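Local coordinates for protein beta-galactosidase (Geobacillus stearothermophilus, PDB 4OIF) that probably hydrolyses terminal non-reducing beta-D-galactose residues of beta-D-galactosides, as a trimeric, zinc-binding member of glycoside hydrolase family 42, at residues Val543-Thr557 and Gly595-Glu609. Numbering follows the deposited sequence.
Sequences VHYRGRSYELKDYAT and GGRLEDQFHRDFYQE
Phe602 swings CG anti to its own backbone N (chi1 173°), while Tyr550 holds CG anti to its carbonyl carbon (chi1 -62°); the helix-borne phenyl, flat and apolar, thereby wedges its edge against two tyrosine faces. Its ring makes T-shaped pairs with Tyr545 (centroids 5.0 Å apart) and Tyr550, the latter with planes at 81°. Tyrosine suits both strand positions, offering a ring to Phe602 and, at Tyr550, a hydroxyl that points at Asp605 OD2, modelled so close that the exact length is doubtful; Tyr545 OH lies beside Phe606 CD1. Leu598 continues the apolar packing, CD2 lying 3.6 Å from Leu552 CB and also touching Val543.

Just before the helix, Glu599 grips the strand twice: its N donates to Glu551 O, and its carboxylate can accept a strand N-H, OE1 taking Glu551 N at 2.7 Å through the anti lone pair. At the hairpin tip, Arg546 NE meets Glu609 OE2 at 3.0 Å from above the carboxylate plane, with Glu567 as a second anion for this arginine.

Arg597, a planar cation, bonds Asp554 OD2 through NH1 (2.9 Å) and lays its guanidinium face over the edge of Tyr555; Thr435 O shares NH1.

The arrangement is a type I' beta-hairpin (543-545 and 548-553), flanked by the short edge strand 597-598 and packed through an aromatic cluster on helix 600-613 within the trimerisation domain.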
loop_
_atom_site.group_PDB
_atom_site.type_symbol
_atom_site.label_atom_id
_atom_site.label_comp_id
_atom_site.label_asym_id
_atom_site.label_seq_id
_atom_site.Cartn_x
_atom_site.Cartn_y
_atom_site.Cartn_z
ATOM N N VAL A 543 17.634 -30.214 9.210
ATOM C CA VAL A 543 18.830 -30.582 9.947
ATOM C C VAL A 543 18.620 -31.912 10.675
ATOM O O VAL A 543 17.633 -32.105 11.376
ATOM C CB VAL A 543 19.218 -29.490 10.960
ATOM C CG1 VAL A 543 20.364 -29.957 11.840
ATOM C CG2 VAL A 543 19.590 -28.215 10.234
ATOM N N HIS A 544 19.544 -32.842 10.493
ATOM C CA HIS A 544 19.520 -34.062 11.273
ATOM C C HIS A 544 20.299 -33.825 12.549
ATOM O O HIS A 544 21.469 -33.404 12.513
ATOM C CB HIS A 544 20.104 -35.229 10.493
ATOM C CG HIS A 544 19.734 -36.563 11.051
ATOM N ND1 HIS A 544 20.515 -37.225 11.974
ATOM C CD2 HIS A 544 18.663 -37.356 10.824
ATOM C CE1 HIS A 544 19.945 -38.376 12.282
ATOM N NE2 HIS A 544 18.818 -38.478 11.601
ATOM N N TYR A 545 19.629 -34.095 13.667
ATOM C CA TYR A 545 20.144 -33.810 14.994
ATOM C C TYR A 545 19.524 -34.786 16.001
ATOM O O TYR A 545 18.303 -35.001 16.007
ATOM C CB TYR A 545 19.850 -32.351 15.364
ATOM C CG TYR A 545 20.065 -32.004 16.816
ATOM C CD1 TYR A 545 21.315 -31.647 17.282
ATOM C CD2 TYR A 545 19.006 -32.014 17.717
ATOM C CE1 TYR A 545 21.513 -31.318 18.607
ATOM C CE2 TYR A 545 19.193 -31.686 19.043
ATOM C CZ TYR A 545 20.449 -31.343 19.484
ATOM O OH TYR A 545 20.646 -31.017 20.803
ATOM N N ARG A 546 20.380 -35.386 16.825
ATOM C CA ARG A 546 19.970 -36.415 17.781
ATOM C C ARG A 546 18.996 -37.417 17.183
ATOM O O ARG A 546 17.951 -37.672 17.765
ATOM C CB ARG A 546 19.336 -35.788 19.022
ATOM C CG ARG A 546 20.232 -34.808 19.765
ATOM C CD ARG A 546 21.326 -35.518 20.518
ATOM N NE ARG A 546 22.043 -34.624 21.421
ATOM C CZ ARG A 546 23.171 -33.994 21.104
ATOM N NH1 ARG A 546 23.705 -34.165 19.901
ATOM N NH2 ARG A 546 23.766 -33.199 21.989
ATOM N N GLY A 547 19.329 -37.953 16.012
ATOM C CA GLY A 547 18.530 -38.991 15.377
ATOM C C GLY A 547 17.252 -38.555 14.667
ATOM O O GLY A 547 16.560 -39.375 14.056
ATOM N N ARG A 548 16.925 -37.270 14.730
ATOM C CA ARG A 548 15.680 -36.813 14.121
ATOM C C ARG A 548 15.981 -35.789 13.010
ATOM O O ARG A 548 17.034 -35.157 13.017
ATOM C CB ARG A 548 14.768 -36.225 15.212
ATOM C CG ARG A 548 13.355 -35.823 14.797
ATOM C CD ARG A 548 12.692 -35.026 15.931
ATOM N NE ARG A 548 11.321 -34.570 15.655
ATOM C CZ ARG A 548 10.993 -33.651 14.744
ATOM N NH1 ARG A 548 11.925 -33.103 13.980
ATOM N NH2 ARG A 548 9.729 -33.284 14.577
ATOM N N SER A 549 15.080 -35.650 12.040
ATOM C CA SER A 549 15.143 -34.521 11.117
ATOM C C SER A 549 14.274 -33.386 11.622
ATOM O O SER A 549 13.166 -33.622 12.104
ATOM C CB SER A 549 14.705 -34.925 9.717
ATOM O OG SER A 549 15.776 -35.529 9.031
ATOM N N TYR A 550 14.782 -32.159 11.511
ATOM C CA TYR A 550 14.048 -30.950 11.918
ATOM C C TYR A 550 13.948 -29.982 10.742
ATOM O O TYR A 550 14.927 -29.750 10.049
ATOM C CB TYR A 550 14.729 -30.263 13.107
ATOM C CG TYR A 550 14.806 -31.095 14.374
ATOM C CD1 TYR A 550 15.887 -31.934 14.617
ATOM C CD2 TYR A 550 13.802 -31.029 15.333
ATOM C CE1 TYR A 550 15.962 -32.684 15.775
ATOM C CE2 TYR A 550 13.865 -31.778 16.492
ATOM C CZ TYR A 550 14.944 -32.602 16.706
ATOM O OH TYR A 550 15.007 -33.346 17.856
ATOM N N GLU A 551 12.775 -29.412 10.511
ATOM C CA GLU A 551 12.611 -28.539 9.353
ATOM C C GLU A 551 13.335 -27.190 9.473
ATOM O O GLU A 551 13.318 -26.548 10.522
ATOM C CB GLU A 551 11.130 -28.285 9.081
ATOM C CG GLU A 551 10.874 -27.662 7.705
ATOM C CD GLU A 551 9.453 -27.160 7.540
ATOM O OE1 GLU A 551 8.821 -27.485 6.513
ATOM O OE2 GLU A 551 8.974 -26.438 8.438
ATOM N N LEU A 552 13.969 -26.774 8.381
ATOM C CA LEU A 552 14.616 -25.472 8.319
ATOM C C LEU A 552 13.874 -24.548 7.371
ATOM O O LEU A 552 13.448 -24.965 6.282
ATOM C CB LEU A 552 16.075 -25.601 7.870
ATOM C CG LEU A 552 16.910 -24.320 7.758
ATOM C CD1 LEU A 552 18.373 -24.640 8.042
ATOM C CD2 LEU A 552 16.774 -23.629 6.401
ATOM N N LYS A 553 13.758 -23.288 7.786
ATOM C CA LYS A 553 13.229 -22.213 6.947
ATOM C C LYS A 553 14.069 -20.935 7.059
ATOM O O LYS A 553 14.772 -20.732 8.052
ATOM C CB LYS A 553 11.770 -21.908 7.319
ATOM C CG LYS A 553 10.839 -23.077 7.077
ATOM C CD LYS A 553 9.383 -22.681 7.121
ATOM C CE LYS A 553 8.938 -22.232 8.493
ATOM N NZ LYS A 553 7.491 -21.841 8.461
ATOM N N ASP A 554 13.994 -20.100 6.022
ATOM C CA ASP A 554 14.478 -18.710 6.033
ATOM C C ASP A 554 15.988 -18.527 5.951
ATOM O O ASP A 554 16.469 -17.788 5.091
ATOM C CB ASP A 554 13.970 -17.970 7.279
ATOM C CG ASP A 554 12.456 -17.903 7.346
ATOM O OD1 ASP A 554 11.796 -18.050 6.292
ATOM O OD2 ASP A 554 11.926 -17.689 8.458
ATOM N N TYR A 555 16.734 -19.159 6.857
ATOM C CA TYR A 555 18.186 -18.976 6.894
ATOM C C TYR A 555 18.961 -20.248 7.201
ATOM O O TYR A 555 18.579 -21.041 8.062
ATOM C CB TYR A 555 18.562 -17.908 7.921
ATOM C CG TYR A 555 17.971 -16.560 7.612
ATOM C CD1 TYR A 555 18.531 -15.751 6.631
ATOM C CD2 TYR A 555 16.857 -16.093 8.291
ATOM C CE1 TYR A 555 18.001 -14.520 6.327
ATOM C CE2 TYR A 555 16.317 -14.856 7.993
ATOM C CZ TYR A 555 16.896 -14.075 7.006
ATOM O OH TYR A 555 16.376 -12.847 6.692
ATOM N N ALA A 556 20.063 -20.421 6.483
ATOM C CA ALA A 556 21.024 -21.457 6.793
ATOM C C ALA A 556 22.392 -20.822 6.864
ATOM O O ALA A 556 22.631 -19.775 6.267
ATOM C CB ALA A 556 20.992 -22.561 5.757
ATOM N N THR A 557 23.297 -21.443 7.605
ATOM C CA THR A 557 24.660 -20.943 7.639
ATOM C C THR A 557 25.657 -22.030 7.265
ATOM O O THR A 557 25.679 -23.090 7.882
ATOM C CB THR A 557 25.024 -20.386 9.032
ATOM O OG1 THR A 557 23.996 -19.487 9.484
ATOM C CG2 THR A 557 26.353 -19.650 8.966
ATOM N N GLY A 595 23.086 -23.114 13.343
ATOM C CA GLY A 595 23.309 -22.515 12.031
ATOM C C GLY A 595 22.085 -22.147 11.203
ATOM O O GLY A 595 22.164 -21.320 10.288
ATOM N N GLY A 596 20.953 -22.769 11.504
ATOM C CA GLY A 596 19.768 -22.559 10.702
ATOM C C GLY A 596 18.580 -22.245 11.571
ATOM O O GLY A 596 18.617 -22.452 12.781
ATOM N N ARG A 597 17.521 -21.733 10.959
ATOM C CA ARG A 597 16.313 -21.418 11.703
ATOM C C ARG A 597 15.381 -22.631 11.648
ATOM O O ARG A 597 14.855 -23.003 10.591
ATOM C CB ARG A 597 15.645 -20.160 11.155
ATOM C CG ARG A 597 14.318 -19.845 11.810
ATOM C CD ARG A 597 13.739 -18.563 11.267
ATOM N NE ARG A 597 14.447 -17.378 11.753
ATOM C CZ ARG A 597 14.230 -16.149 11.294
ATOM N NH1 ARG A 597 13.336 -15.948 10.327
ATOM N NH2 ARG A 597 14.910 -15.127 11.793
ATOM N N LEU A 598 15.207 -23.266 12.797
ATOM C CA LEU A 598 14.610 -24.587 12.832
ATOM C C LEU A 598 13.274 -24.562 13.567
ATOM O O LEU A 598 13.048 -23.704 14.421
ATOM C CB LEU A 598 15.591 -25.570 13.484
ATOM C CG LEU A 598 16.954 -25.676 12.773
ATOM C CD1 LEU A 598 17.878 -26.618 13.499
ATOM C CD2 LEU A 598 16.782 -26.141 11.356
ATOM N N GLU A 599 12.390 -25.490 13.213
ATOM C CA GLU A 599 11.080 -25.622 13.859
ATOM C C GLU A 599 11.147 -25.692 15.390
ATOM O O GLU A 599 12.202 -25.952 15.970
ATOM C CB GLU A 599 10.378 -26.865 13.337
ATOM C CG GLU A 599 11.196 -28.133 13.534
ATOM C CD GLU A 599 10.423 -29.375 13.152
ATOM O OE1 GLU A 599 10.891 -30.119 12.262
ATOM O OE2 GLU A 599 9.347 -29.602 13.743
ATOM N N ASP A 600 10.005 -25.457 16.031
ATOM C CA ASP A 600 9.887 -25.425 17.493
ATOM C C ASP A 600 10.487 -26.633 18.217
ATOM O O ASP A 600 11.160 -26.504 19.256
ATOM C CB ASP A 600 8.416 -25.314 17.874
ATOM C CG ASP A 600 7.850 -23.930 17.637
ATOM O OD1 ASP A 600 8.613 -22.940 17.672
ATOM O OD2 ASP A 600 6.623 -23.832 17.444
ATOM N N GLN A 601 10.232 -27.809 17.663
ATOM C CA GLN A 601 10.625 -29.047 18.302
ATOM C C GLN A 601 12.132 -29.093 18.471
ATOM O O GLN A 601 12.631 -29.642 19.460
ATOM C CB GLN A 601 10.138 -30.261 17.499
ATOM C CG GLN A 601 10.214 -31.567 18.273
ATOM C CD GLN A 601 9.467 -31.479 19.596
ATOM O OE1 GLN A 601 8.357 -30.941 19.657
ATOM N NE2 GLN A 601 10.084 -31.980 20.667
ATOM N N PHE A 602 12.860 -28.503 17.524
ATOM C CA PHE A 602 14.316 -28.477 17.646
ATOM C C PHE A 602 14.730 -27.757 18.907
ATOM O O PHE A 602 15.537 -28.273 19.670
ATOM C CB PHE A 602 15.016 -27.808 16.465
ATOM C CG PHE A 602 16.501 -27.632 16.693
ATOM C CD1 PHE A 602 17.372 -28.693 16.512
ATOM C CD2 PHE A 602 17.016 -26.432 17.130
ATOM C CE1 PHE A 602 18.731 -28.544 16.744
ATOM C CE2 PHE A 602 18.376 -26.286 17.361
ATOM C CZ PHE A 602 19.229 -27.342 17.168
ATOM N N HIS A 603 14.188 -26.563 19.117
ATOM C CA HIS A 603 14.554 -25.790 20.293
ATOM C C HIS A 603 14.119 -26.519 21.553
ATOM O O HIS A 603 14.843 -26.524 22.556
ATOM C CB HIS A 603 13.951 -24.387 20.225
ATOM C CG HIS A 603 14.396 -23.621 19.020
ATOM N ND1 HIS A 603 13.521 -23.175 18.058
ATOM C CD2 HIS A 603 15.633 -23.267 18.597
ATOM C CE1 HIS A 603 14.198 -22.566 17.099
ATOM N NE2 HIS A 603 15.482 -22.605 17.404
ATOM N N ARG A 604 12.956 -27.161 21.491
ATOM C CA ARG A 604 12.515 -27.957 22.621
ATOM C C ARG A 604 13.571 -29.005 22.985
ATOM O O ARG A 604 14.005 -29.069 24.129
ATOM C CB ARG A 604 11.176 -28.617 22.326
ATOM C CG ARG A 604 10.013 -27.642 22.264
ATOM C CD ARG A 604 8.688 -28.378 22.378
ATOM N NE ARG A 604 7.573 -27.497 22.094
ATOM C CZ ARG A 604 6.926 -27.462 20.934
ATOM N NH1 ARG A 604 7.268 -28.282 19.943
ATOM N NH2 ARG A 604 5.924 -26.612 20.772
ATOM N N ASP A 605 14.022 -29.789 22.010
ATOM C CA ASP A 605 14.961 -30.881 22.283
ATOM C C ASP A 605 16.373 -30.379 22.693
ATOM O O ASP A 605 16.974 -30.836 23.695
ATOM C CB ASP A 605 15.025 -31.801 21.057
ATOM C CG ASP A 605 13.662 -32.474 20.738
ATOM O OD1 ASP A 605 12.752 -32.455 21.590
ATOM O OD2 ASP A 605 13.491 -33.037 19.639
ATOM N N PHE A 606 16.873 -29.416 21.928
ATOM C CA PHE A 606 18.178 -28.802 22.149
ATOM C C PHE A 606 18.280 -28.226 23.563
ATOM O O PHE A 606 19.204 -28.530 24.365
ATOM C CB PHE A 606 18.409 -27.705 21.089
ATOM C CG PHE A 606 19.750 -27.039 21.183
ATOM C CD1 PHE A 606 20.851 -27.574 20.533
ATOM C CD2 PHE A 606 19.917 -25.889 21.937
ATOM C CE1 PHE A 606 22.105 -26.964 20.636
ATOM C CE2 PHE A 606 21.160 -25.289 22.044
ATOM C CZ PHE A 606 22.255 -25.832 21.390
ATOM N N TYR A 607 17.300 -27.387 23.870
ATOM C CA TYR A 607 17.299 -26.713 25.151
ATOM C C TYR A 607 16.906 -27.662 26.275
ATOM O O TYR A 607 17.236 -27.413 27.425
ATOM C CB TYR A 607 16.384 -25.491 25.117
ATOM C CG TYR A 607 17.020 -24.321 24.399
ATOM C CD1 TYR A 607 18.230 -23.793 24.837
ATOM C CD2 TYR A 607 16.424 -23.755 23.285
ATOM C CE1 TYR A 607 18.825 -22.732 24.185
ATOM C CE2 TYR A 607 17.016 -22.692 22.624
ATOM C CZ TYR A 607 18.208 -22.183 23.081
ATOM O OH TYR A 607 18.786 -21.128 22.430
ATOM N N GLN A 608 16.230 -28.757 25.946
ATOM C CA GLN A 608 15.913 -29.748 26.960
ATOM C C GLN A 608 17.207 -30.337 27.441
ATOM O O GLN A 608 17.441 -30.473 28.659
ATOM C CB GLN A 608 15.012 -30.855 26.423
ATOM C CG GLN A 608 14.470 -31.753 27.519
ATOM C CD GLN A 608 13.610 -30.982 28.516
ATOM O OE1 GLN A 608 12.911 -30.031 28.149
ATOM N NE2 GLN A 608 13.667 -31.382 29.785
ATOM N N GLU A 609 18.055 -30.677 26.469
ATOM C CA GLU A 609 19.382 -31.177 26.803
ATOM C C GLU A 609 20.160 -30.171 27.620
ATOM O O GLU A 609 20.831 -30.545 28.585
ATOM C CB GLU A 609 20.169 -31.541 25.554
ATOM C CG GLU A 609 19.709 -32.828 24.926
ATOM C CD GLU A 609 20.861 -33.743 24.622
ATOM O OE1 GLU A 609 22.009 -33.353 24.927
ATOM O OE2 GLU A 609 20.620 -34.840 24.073
#